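Long-range contact in C alpha-dehydrogenase (Sphingobium sp. SYK-6, PDB 4YAG), which binds NADH as a short-chain dehydrogenase/reductase and acts as the C alpha-dehydrogenase LigL of the lignin beta-aryl ether cleavage pathway: residues A[96-110]-A[202-216]. Sequence-based numbering, arbitrary orientation.
Sequences PSGPFKDATYQDWDY and RPERFRAGSGLAETE
Arg202 lies across the ring of Tyr110, and its guanidinium group reaches on to the carboxylate of Asp107. Its CG sits over the ring face, 3.6 Å from the centroid of Tyr110, a CH-pi contact; the bend at chi3 (-77°) then brings the guanidinium over CD2. Both terminal nitrogens grip one oxygen, with Arg202 NH1 and NH2 each 3.0 Å from Asp107 OD1, while NE and NH2 hold Glu216 OE2 side-on and NH1 also donates to the carbonyl of Phe206. Asp107 is gripped from several sides: its OD1 takes the hydroxyl of Ser210 on the syn lone pair (OG to OD1 2.7 Å), and its OD2 accepts from Gly211 N and, in a capping box at the start of helix 105-133, from Thr104 N. With an alanine at Arg202, the carboxylates of Asp107 and Glu216 are likely to lose the positive partner they share, and one face of the Tyr110 ring its cover. Phe206 packs tightly beside this network, one ring face against Tyr110 CA (3.7 Å from the centroid). Gln106, bent at chi2, is firmly held at the base of the exposed turn 207-210, its NE2 giving nearly straight bonds to Ala208 O (2.8 Å) and Arg205 O (2.9 Å). Leu212 fills the other end, its CD1 3.3 Å from Pro96 O and its CD2 against Gly98 CA. Contacts are sparser on the solvent side, where Asp102 offers its carbonyl to Gly211 CA and its CB to Leu212 CD2, and Pro99 CD meets Thr215 OG1. Pro203 approaches the bound cofactor, Pro96 rests on helix 156-177, and Asp109 forms a salt bridge with Arg68 of the second subunit. The contact thus ties the loop after strand 87-90 and the start of helix 105-133 to the segment linking helices 198-201 and 213-219, beside the NADH site of this Rossmann-type fold.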
loop_
_atom_site.group_PDB
_atom_site.type_symbol
_atom_site.label_atom_id
_atom_site.label_comp_id
_atom_site.label_asym_id
_atom_site.label_seq_id
_atom_site.Cartn_x
_atom_site.Cartn_y
_atom_site.Cartn_z
ATOM N N PRO A 96 2.961 11.286 -8.339
ATOM C CA PRO A 96 2.645 12.176 -7.219
ATOM C C PRO A 96 3.907 12.631 -6.459
ATOM O O PRO A 96 3.828 13.019 -5.300
ATOM C CB PRO A 96 1.803 11.274 -6.330
ATOM C CG PRO A 96 2.445 9.954 -6.483
ATOM C CD PRO A 96 2.985 9.879 -7.891
ATOM N N SER A 97 5.050 12.566 -7.115
ATOM C CA SER A 97 6.333 12.821 -6.461
ATOM C C SER A 97 6.593 14.293 -6.232
ATOM O O SER A 97 6.041 15.171 -6.914
ATOM C CB SER A 97 7.471 12.210 -7.276
ATOM O OG SER A 97 7.319 10.793 -7.368
ATOM N N GLY A 98 7.467 14.565 -5.269
ATOM C CA GLY A 98 7.871 15.921 -4.967
ATOM C C GLY A 98 8.565 15.940 -3.628
ATOM O O GLY A 98 8.614 14.920 -2.916
ATOM N N PRO A 99 9.069 17.114 -3.248
ATOM C CA PRO A 99 9.785 17.219 -1.975
ATOM C C PRO A 99 8.899 16.740 -0.822
ATOM O O PRO A 99 7.760 17.182 -0.673
ATOM C CB PRO A 99 10.088 18.712 -1.879
ATOM C CG PRO A 99 10.120 19.176 -3.297
ATOM C CD PRO A 99 9.044 18.389 -3.974
ATOM N N PHE A 100 9.407 15.829 0.009
ATOM C CA PHE A 100 8.530 15.123 0.937
ATOM C C PHE A 100 7.865 16.078 1.926
ATOM O O PHE A 100 6.707 15.908 2.282
ATOM C CB PHE A 100 9.300 14.053 1.717
ATOM C CG PHE A 100 8.437 13.249 2.650
ATOM C CD1 PHE A 100 7.729 12.176 2.195
ATOM C CD2 PHE A 100 8.319 13.588 3.983
ATOM C CE1 PHE A 100 6.922 11.436 3.043
ATOM C CE2 PHE A 100 7.518 12.862 4.830
ATOM C CZ PHE A 100 6.816 11.791 4.368
ATOM N N LYS A 101 8.602 17.084 2.373
ATOM C CA LYS A 101 8.058 18.008 3.363
ATOM C C LYS A 101 6.980 18.918 2.775
ATOM O O LYS A 101 6.264 19.596 3.521
ATOM C CB LYS A 101 9.176 18.824 3.992
ATOM C CG LYS A 101 10.225 17.976 4.698
ATOM C CD LYS A 101 11.233 18.820 5.451
ATOM C CE LYS A 101 12.043 19.721 4.549
ATOM N NZ LYS A 101 12.926 18.962 3.602
ATOM N N ASP A 102 6.869 18.938 1.458
ATOM C CA ASP A 102 5.871 19.775 0.776
ATOM C C ASP A 102 4.560 18.993 0.589
ATOM O O ASP A 102 3.498 19.583 0.419
ATOM C CB ASP A 102 6.353 20.217 -0.608
ATOM C CG ASP A 102 7.421 21.298 -0.565
ATOM O OD1 ASP A 102 7.656 21.868 0.510
ATOM O OD2 ASP A 102 8.010 21.571 -1.632
ATOM N N ALA A 103 4.629 17.668 0.584
ATOM C CA ALA A 103 3.427 16.869 0.331
ATOM C C ALA A 103 2.410 17.047 1.459
ATOM O O ALA A 103 2.753 17.076 2.641
ATOM C CB ALA A 103 3.777 15.391 0.167
ATOM N N THR A 104 1.146 17.180 1.074
ATOM C CA THR A 104 0.053 17.325 2.025
ATOM C C THR A 104 -0.837 16.094 1.988
ATOM O O THR A 104 -0.633 15.188 1.183
ATOM C CB THR A 104 -0.783 18.512 1.665
ATOM O OG1 THR A 104 -1.401 18.251 0.393
ATOM C CG2 THR A 104 0.049 19.757 1.610
ATOM N N TYR A 105 -1.839 16.061 2.862
ATOM C CA TYR A 105 -2.793 14.976 2.868
ATOM C C TYR A 105 -3.456 14.822 1.494
ATOM O O TYR A 105 -3.718 13.717 1.066
ATOM C CB TYR A 105 -3.857 15.212 3.937
ATOM C CG TYR A 105 -3.496 14.772 5.353
ATOM C CD1 TYR A 105 -2.971 13.516 5.608
ATOM C CD2 TYR A 105 -3.725 15.621 6.433
ATOM C CE1 TYR A 105 -2.668 13.101 6.920
ATOM C CE2 TYR A 105 -3.426 15.217 7.735
ATOM C CZ TYR A 105 -2.921 13.962 7.965
ATOM O OH TYR A 105 -2.639 13.550 9.262
ATOM N N GLN A 106 -3.693 15.926 0.799
ATOM C CA GLN A 106 -4.301 15.836 -0.525
ATOM C C GLN A 106 -3.405 15.057 -1.477
ATOM O O GLN A 106 -3.901 14.302 -2.309
ATOM C CB GLN A 106 -4.605 17.214 -1.114
ATOM C CG GLN A 106 -5.873 17.870 -0.587
ATOM C CD GLN A 106 -7.111 17.389 -1.320
ATOM O OE1 GLN A 106 -7.493 16.226 -1.197
ATOM N NE2 GLN A 106 -7.717 18.270 -2.132
ATOM N N ASP A 107 -2.096 15.263 -1.373
ATOM C CA ASP A 107 -1.156 14.544 -2.209
ATOM C C ASP A 107 -1.115 13.048 -1.884
ATOM O O ASP A 107 -1.098 12.198 -2.782
ATOM C CB ASP A 107 0.219 15.196 -2.105
ATOM C CG ASP A 107 0.193 16.635 -2.562
ATOM O OD1 ASP A 107 -0.396 16.891 -3.638
ATOM O OD2 ASP A 107 0.717 17.535 -1.859
ATOM N N TRP A 108 -1.132 12.696 -0.601
ATOM C CA TRP A 108 -1.236 11.289 -0.204
ATOM C C TRP A 108 -2.528 10.662 -0.712
ATOM O O TRP A 108 -2.520 9.586 -1.294
ATOM C CB TRP A 108 -1.186 11.162 1.319
ATOM C CG TRP A 108 0.223 11.048 1.840
ATOM C CD1 TRP A 108 0.926 11.989 2.522
ATOM C CD2 TRP A 108 1.084 9.924 1.692
ATOM N NE1 TRP A 108 2.184 11.508 2.819
ATOM C CE2 TRP A 108 2.299 10.240 2.316
ATOM C CE3 TRP A 108 0.938 8.669 1.105
ATOM C CZ2 TRP A 108 3.369 9.347 2.344
ATOM C CZ3 TRP A 108 1.990 7.799 1.130
ATOM C CH2 TRP A 108 3.186 8.138 1.748
ATOM N N ASP A 109 -3.633 11.358 -0.504
ATOM C CA ASP A 109 -4.920 10.830 -0.910
ATOM C C ASP A 109 -4.993 10.639 -2.420
ATOM O O ASP A 109 -5.493 9.633 -2.889
ATOM C CB ASP A 109 -6.038 11.722 -0.398
ATOM C CG ASP A 109 -6.217 11.629 1.116
ATOM O OD1 ASP A 109 -5.730 10.649 1.722
ATOM O OD2 ASP A 109 -6.873 12.521 1.685
ATOM N N TYR A 110 -4.486 11.610 -3.162
ATOM C CA TYR A 110 -4.410 11.504 -4.622
ATOM C C TYR A 110 -3.570 10.324 -5.065
ATOM O O TYR A 110 -3.992 9.488 -5.867
ATOM C CB TYR A 110 -3.780 12.781 -5.132
ATOM C CG TYR A 110 -3.289 12.814 -6.571
ATOM C CD1 TYR A 110 -4.061 12.340 -7.614
ATOM C CD2 TYR A 110 -2.062 13.384 -6.871
ATOM C CE1 TYR A 110 -3.607 12.416 -8.908
ATOM C CE2 TYR A 110 -1.612 13.475 -8.158
ATOM C CZ TYR A 110 -2.384 12.994 -9.175
ATOM O OH TYR A 110 -1.919 13.117 -10.470
ATOM N N ARG A 202 -4.497 14.924 -12.599
ATOM C CA ARG A 202 -4.953 14.892 -11.209
ATOM C C ARG A 202 -6.439 15.238 -11.152
ATOM O O ARG A 202 -6.843 16.287 -11.655
ATOM C CB ARG A 202 -4.177 15.922 -10.390
ATOM C CG ARG A 202 -4.544 15.959 -8.911
ATOM C CD ARG A 202 -3.846 17.103 -8.171
ATOM N NE ARG A 202 -2.439 16.839 -7.875
ATOM C CZ ARG A 202 -1.914 16.636 -6.658
ATOM N NH1 ARG A 202 -2.661 16.631 -5.558
ATOM N NH2 ARG A 202 -0.611 16.419 -6.547
ATOM N N PRO A 203 -7.265 14.359 -10.555
ATOM C CA PRO A 203 -8.683 14.728 -10.497
ATOM C C PRO A 203 -8.919 16.022 -9.727
ATOM O O PRO A 203 -8.171 16.369 -8.814
ATOM C CB PRO A 203 -9.330 13.541 -9.784
ATOM C CG PRO A 203 -8.416 12.373 -10.081
ATOM C CD PRO A 203 -7.029 12.977 -10.097
ATOM N N GLU A 204 -9.964 16.742 -10.116
ATOM C CA GLU A 204 -10.231 18.060 -9.561
ATOM C C GLU A 204 -10.244 18.090 -8.033
ATOM O O GLU A 204 -9.751 19.031 -7.409
ATOM C CB GLU A 204 -11.564 18.593 -10.106
ATOM C CG GLU A 204 -11.902 20.012 -9.643
ATOM C CD GLU A 204 -10.920 21.048 -10.162
ATOM O OE1 GLU A 204 -10.370 20.852 -11.273
ATOM O OE2 GLU A 204 -10.693 22.055 -9.454
ATOM N N ARG A 205 -10.799 17.056 -7.418
ATOM C CA ARG A 205 -11.013 17.093 -5.978
ATOM C C ARG A 205 -9.708 17.026 -5.191
ATOM O O ARG A 205 -9.696 17.328 -3.992
ATOM C CB ARG A 205 -11.937 15.964 -5.538
ATOM C CG ARG A 205 -11.350 14.592 -5.677
ATOM C CD ARG A 205 -12.438 13.568 -5.439
ATOM N NE ARG A 205 -11.956 12.195 -5.340
ATOM C CZ ARG A 205 -11.623 11.432 -6.381
ATOM N NH1 ARG A 205 -11.687 11.914 -7.620
ATOM N NH2 ARG A 205 -11.241 10.181 -6.188
ATOM N N PHE A 206 -8.613 16.625 -5.847
ATOM C CA PHE A 206 -7.317 16.552 -5.168
ATOM C C PHE A 206 -6.419 17.780 -5.398
ATOM O O PHE A 206 -5.279 17.810 -4.919
ATOM C CB PHE A 206 -6.552 15.301 -5.607
ATOM C CG PHE A 206 -7.227 14.007 -5.234
ATOM C CD1 PHE A 206 -7.422 13.669 -3.910
ATOM C CD2 PHE A 206 -7.659 13.127 -6.214
ATOM C CE1 PHE A 206 -8.024 12.504 -3.565
ATOM C CE2 PHE A 206 -8.270 11.949 -5.871
ATOM C CZ PHE A 206 -8.454 11.636 -4.546
ATOM N N ARG A 207 -6.904 18.774 -6.128
ATOM C CA ARG A 207 -6.078 19.936 -6.504
ATOM C C ARG A 207 -5.913 20.953 -5.394
ATOM O O ARG A 207 -4.786 21.392 -5.096
ATOM C CB ARG A 207 -6.653 20.624 -7.754
ATOM C CG ARG A 207 -6.556 19.752 -8.969
ATOM C CD ARG A 207 -7.164 20.337 -10.240
ATOM N NE ARG A 207 -6.858 19.369 -11.287
ATOM C CZ ARG A 207 -6.243 19.637 -12.433
ATOM N NH1 ARG A 207 -5.916 20.885 -12.762
ATOM N NH2 ARG A 207 -5.979 18.640 -13.269
ATOM N N ALA A 208 -7.027 21.346 -4.779
ATOM C CA ALA A 208 -6.982 22.370 -3.734
ATOM C C ALA A 208 -6.217 21.845 -2.536
ATOM O O ALA A 208 -6.526 20.782 -2.021
ATOM C CB ALA A 208 -8.377 22.769 -3.319
ATOM N N GLY A 209 -5.209 22.573 -2.086
ATOM C CA GLY A 209 -4.483 22.133 -0.906
ATOM C C GLY A 209 -3.343 21.181 -1.180
ATOM O O GLY A 209 -2.703 20.707 -0.247
ATOM N N SER A 210 -3.086 20.884 -2.449
ATOM C CA SER A 210 -1.875 20.161 -2.823
ATOM C C SER A 210 -0.657 21.017 -2.516
ATOM O O SER A 210 -0.704 22.254 -2.604
ATOM C CB SER A 210 -1.893 19.825 -4.312
ATOM O OG SER A 210 -0.651 19.296 -4.742
ATOM N N GLY A 211 0.439 20.371 -2.148
ATOM C CA GLY A 211 1.682 21.091 -1.977
ATOM C C GLY A 211 2.666 20.936 -3.123
ATOM O O GLY A 211 3.783 21.423 -3.028
ATOM N N LEU A 212 2.249 20.278 -4.203
ATOM C CA LEU A 212 3.182 19.844 -5.243
ATOM C C LEU A 212 2.886 20.437 -6.626
ATOM O O LEU A 212 3.381 19.939 -7.630
ATOM C CB LEU A 212 3.162 18.313 -5.341
ATOM C CG LEU A 212 3.617 17.614 -4.064
ATOM C CD1 LEU A 212 3.495 16.110 -4.184
ATOM C CD2 LEU A 212 5.045 18.020 -3.695
ATOM N N ALA A 213 2.092 21.494 -6.697
ATOM C CA ALA A 213 1.780 22.084 -7.994
ATOM C C ALA A 213 3.056 22.501 -8.723
ATOM O O ALA A 213 3.169 22.318 -9.934
ATOM C CB ALA A 213 0.853 23.265 -7.836
ATOM N N GLU A 214 4.016 23.058 -7.990
ATOM C CA GLU A 214 5.252 23.521 -8.610
ATOM C C GLU A 214 6.015 22.342 -9.203
ATOM O O GLU A 214 6.555 22.431 -10.317
ATOM C CB GLU A 214 6.123 24.289 -7.607
ATOM C CG GLU A 214 7.432 24.795 -8.195
ATOM C CD GLU A 214 8.261 25.611 -7.200
ATOM O OE1 GLU A 214 7.757 25.921 -6.093
ATOM O OE2 GLU A 214 9.423 25.939 -7.535
ATOM N N THR A 215 6.034 21.229 -8.480
ATOM C CA THR A 215 6.705 20.036 -8.961
ATOM C C THR A 215 6.025 19.520 -10.226
ATOM O O THR A 215 6.693 19.128 -11.181
ATOM C CB THR A 215 6.750 18.944 -7.883
ATOM O OG1 THR A 215 7.554 19.423 -6.792
ATOM C CG2 THR A 215 7.365 17.683 -8.430
ATOM N N GLU A 216 4.697 19.527 -10.230
ATOM C CA GLU A 216 3.947 19.060 -11.397
ATOM C C GLU A 216 4.203 19.933 -12.613
ATOM O O GLU A 216 4.269 19.440 -13.753
ATOM C CB GLU A 216 2.446 19.034 -11.083
ATOM C CG GLU A 216 2.055 17.960 -10.095
ATOM C CD GLU A 216 0.581 17.975 -9.745
ATOM O OE1 GLU A 216 -0.032 19.057 -9.808
ATOM O OE2 GLU A 216 0.027 16.890 -9.430
HETATM O O HOH W 1 0.535 14.384 -10.521
#